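Local coordinates for protein type I modular polyketide synthase (Streptomyces albus subsp. albus, PDB 6IYT) that probably loads an extender acyl group from an acyl-coenzyme A onto its carrier protein during salinomycin assembly, as the acyltransferase domain of a modular polyketide synthase, at residues A[228-233]-A[335-340]. Numbering follows the deposited sequence.
Sequences LGDAAQ and LSFVEP
Phe337 and Gln233 stack at the surface of the acyltransferase fold, where the first turns of helix 228-245 meet the loop after helix 328-334. The Gln233 amide lies nearly flat over one face of the ring, the two planes 13° apart, with Gln233 CD over the centre of the Phe337 ring, 3.5 Å above its plane. Gln233 reaches over the ring with an extended chain, its CG anti to the backbone N (chi1 -168°), and CG touches Phe337 CZ at 3.4 Å. On the opposite face Val338 CG2 sits 3.5 Å above the ring plane, toward the rim. Phe337 and Val338 also pack on Val234, the residue after Gln233.

Polar contacts centre on Asp230. Its OD1 sits at the ring edge, 3.6 Å from Phe337 CD1. OD2 accepts a hydrogen bond from the backbone N of Glu339 at 3.0 Å. A water donates to both Asp230 OD2 and Glu339 O, each at 2.7 Å, so OD2 takes two hydrogen bonds. The Asp230 backbone N is hydrogen-bonded to Ser227 OG, just before the helix. The hydrogen bond from Glu339 N is fairly straight, and the N-H meets OD2 from above the carboxylate plane, 41° out of it.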
ATOM      1  N   LEU A 228     -12.457  14.517   0.142  1.00  8.43           N
ATOM      2  CA  LEU A 228     -11.769  14.153  -1.082  1.00  8.89           C
ATOM      3  C   LEU A 228     -11.262  15.355  -1.854  1.00  8.52           C
ATOM      4  O   LEU A 228     -10.130  15.353  -2.362  1.00  9.35           O
ATOM      5  CB  LEU A 228     -12.702  13.376  -1.974  1.00 11.04           C
ATOM      6  CG  LEU A 228     -12.185  12.156  -2.669  1.00 14.00           C
ATOM      7  CD1 LEU A 228     -11.355  11.284  -1.724  1.00 15.21           C
ATOM      8  CD2 LEU A 228     -13.400  11.396  -3.196  1.00 13.04           C
ATOM      9  N   GLY A 229     -12.117  16.373  -1.993  1.00  9.00           N
ATOM     10  CA  GLY A 229     -11.721  17.610  -2.663  1.00  8.33           C
ATOM     11  C   GLY A 229     -10.507  18.270  -2.040  1.00  7.56           C
ATOM     12  O   GLY A 229      -9.607  18.691  -2.746  1.00  7.21           O
ATOM     13  N   ASP A 230     -10.541  18.456  -0.713  1.00  6.58           N
ATOM     14  CA  ASP A 230      -9.448  19.136  -0.011  1.00  6.00           C
ATOM     15  C   ASP A 230      -8.159  18.323  -0.123  1.00  5.79           C
ATOM     16  O   ASP A 230      -7.120  18.876  -0.400  1.00  5.50           O
ATOM     17  CB  ASP A 230      -9.774  19.373   1.470  1.00  7.46           C
ATOM     18  CG  ASP A 230     -10.622  20.648   1.713  1.00  9.57           C
ATOM     19  OD1 ASP A 230     -10.927  21.394   0.743  1.00  9.93           O
ATOM     20  OD2 ASP A 230     -10.980  20.891   2.899  1.00 11.33           O
ATOM     21  N   ALA A 231      -8.239  17.003   0.090  1.00  4.73           N
ATOM     22  CA  ALA A 231      -7.032  16.146  -0.015  1.00  4.71           C
ATOM     23  C   ALA A 231      -6.451  16.223  -1.435  1.00  4.49           C
ATOM     24  O   ALA A 231      -5.237  16.422  -1.634  1.00  3.78           O
ATOM     25  CB  ALA A 231      -7.381  14.692   0.349  1.00  4.45           C
ATOM     26  N   ALA A 232      -7.308  16.113  -2.420  1.00  5.51           N
ATOM     27  CA  ALA A 232      -6.878  16.225  -3.793  1.00  5.89           C
ATOM     28  C   ALA A 232      -6.189  17.551  -4.090  1.00  5.97           C
ATOM     29  O   ALA A 232      -5.119  17.593  -4.716  1.00  5.76           O
ATOM     30  CB  ALA A 232      -8.041  15.993  -4.730  1.00  6.38           C
ATOM     31  N   GLN A 233      -6.770  18.633  -3.620  1.00  6.92           N
ATOM     32  CA  GLN A 233      -6.214  19.931  -3.839  1.00  6.70           C
ATOM     33  C   GLN A 233      -4.872  20.127  -3.121  1.00  6.10           C
ATOM     34  O   GLN A 233      -3.955  20.726  -3.694  1.00  6.61           O
ATOM     35  CB  GLN A 233      -7.218  21.021  -3.432  1.00  7.52           C
ATOM     36  CG  GLN A 233      -6.821  22.397  -3.884  1.00  8.63           C
ATOM     37  CD  GLN A 233      -7.890  23.457  -3.614  1.00 11.01           C
ATOM     38  OE1 GLN A 233      -8.974  23.162  -3.137  1.00 12.22           O
ATOM     39  NE2 GLN A 233      -7.608  24.673  -4.028  1.00 14.82           N
ATOM     40  N   LEU A 335      -2.240  26.417   0.922  1.00  6.27           N
ATOM     41  CA  LEU A 335      -3.059  25.372   1.577  1.00  6.57           C
ATOM     42  C   LEU A 335      -4.006  25.912   2.644  1.00  8.11           C
ATOM     43  O   LEU A 335      -4.601  25.140   3.388  1.00  7.96           O
ATOM     44  CB  LEU A 335      -2.131  24.331   2.218  1.00  7.13           C
ATOM     45  CG  LEU A 335      -1.123  23.640   1.267  1.00  6.93           C
ATOM     46  CD1 LEU A 335      -0.427  22.498   1.991  1.00  7.08           C
ATOM     47  CD2 LEU A 335      -1.777  23.129  -0.003  1.00  8.13           C
ATOM     48  N   SER A 336      -4.201  27.228   2.671  1.00  9.59           N
ATOM     49  CA  SER A 336      -5.040  27.854   3.710  1.00 11.67           C
ATOM     50  C   SER A 336      -6.529  27.470   3.579  1.00 10.45           C
ATOM     51  O   SER A 336      -7.303  27.620   4.528  1.00 11.11           O
ATOM     52  CB  SER A 336      -4.902  29.367   3.646  1.00 14.33           C
ATOM     53  OG  SER A 336      -5.282  29.850   2.358  1.00 20.37           O
ATOM     54  N   PHE A 337      -6.919  26.976   2.421  1.00  8.78           N
ATOM     55  CA  PHE A 337      -8.321  26.541   2.183  1.00  8.89           C
ATOM     56  C   PHE A 337      -8.743  25.333   3.014  1.00  8.65           C
ATOM     57  O   PHE A 337      -9.929  25.013   3.087  1.00  8.37           O
ATOM     58  CB  PHE A 337      -8.530  26.234   0.701  1.00  8.41           C
ATOM     59  CG  PHE A 337      -7.732  25.055   0.208  1.00  7.58           C
ATOM     60  CD1 PHE A 337      -8.188  23.747   0.409  1.00  7.26           C
ATOM     61  CD2 PHE A 337      -6.486  25.235  -0.342  1.00  7.78           C
ATOM     62  CE1 PHE A 337      -7.450  22.664  -0.027  1.00  7.40           C
ATOM     63  CE2 PHE A 337      -5.728  24.131  -0.761  1.00  7.67           C
ATOM     64  CZ  PHE A 337      -6.194  22.853  -0.541  1.00  6.50           C
ATOM     65  N   VAL A 338      -7.772  24.537   3.458  1.00  8.36           N
ATOM     66  CA  VAL A 338      -8.075  23.216   4.010  1.00  9.25           C
ATOM     67  C   VAL A 338      -9.015  23.302   5.206  1.00  8.99           C
ATOM     68  O   VAL A 338      -8.871  24.163   6.051  1.00  8.89           O
ATOM     69  CB  VAL A 338      -6.790  22.467   4.425  1.00 13.07           C
ATOM     70  CG1 VAL A 338      -7.146  21.173   5.104  1.00 20.48           C
ATOM     71  CG2 VAL A 338      -5.960  22.185   3.201  1.00 13.05           C
ATOM     72  N   GLU A 339     -10.016  22.424   5.232  1.00  8.24           N
ATOM     73  CA  GLU A 339     -10.931  22.337   6.363  1.00  8.28           C
ATOM     74  C   GLU A 339     -10.911  20.938   6.965  1.00  7.90           C
ATOM     75  O   GLU A 339     -11.813  20.114   6.694  1.00  8.29           O
ATOM     76  CB  GLU A 339     -12.342  22.674   5.921  1.00 10.11           C
ATOM     77  CG  GLU A 339     -12.464  24.075   5.389  1.00 12.16           C
ATOM     78  CD  GLU A 339     -12.434  25.142   6.485  1.00 14.98           C
ATOM     79  OE1 GLU A 339     -12.398  24.786   7.669  1.00 17.48           O
ATOM     80  OE2 GLU A 339     -12.456  26.342   6.152  1.00 16.98           O
ATOM     81  N   PRO A 340      -9.898  20.655   7.757  1.00  6.46           N
ATOM     82  CA  PRO A 340      -9.797  19.355   8.397  1.00  6.87           C
ATOM     83  C   PRO A 340     -10.900  19.134   9.412  1.00  6.64           C
ATOM     84  O   PRO A 340     -11.438  20.106   9.975  1.00  5.88           O
ATOM     85  CB  PRO A 340      -8.438  19.408   9.098  1.00  6.92           C
ATOM     86  CG  PRO A 340      -8.197  20.864   9.352  1.00  6.54           C
ATOM     87  CD  PRO A 340      -8.820  21.569   8.182  1.00  5.85           C
TER
HETATM   88  O   HOH W   1     -11.756  18.716   4.375  1.00 12.49           O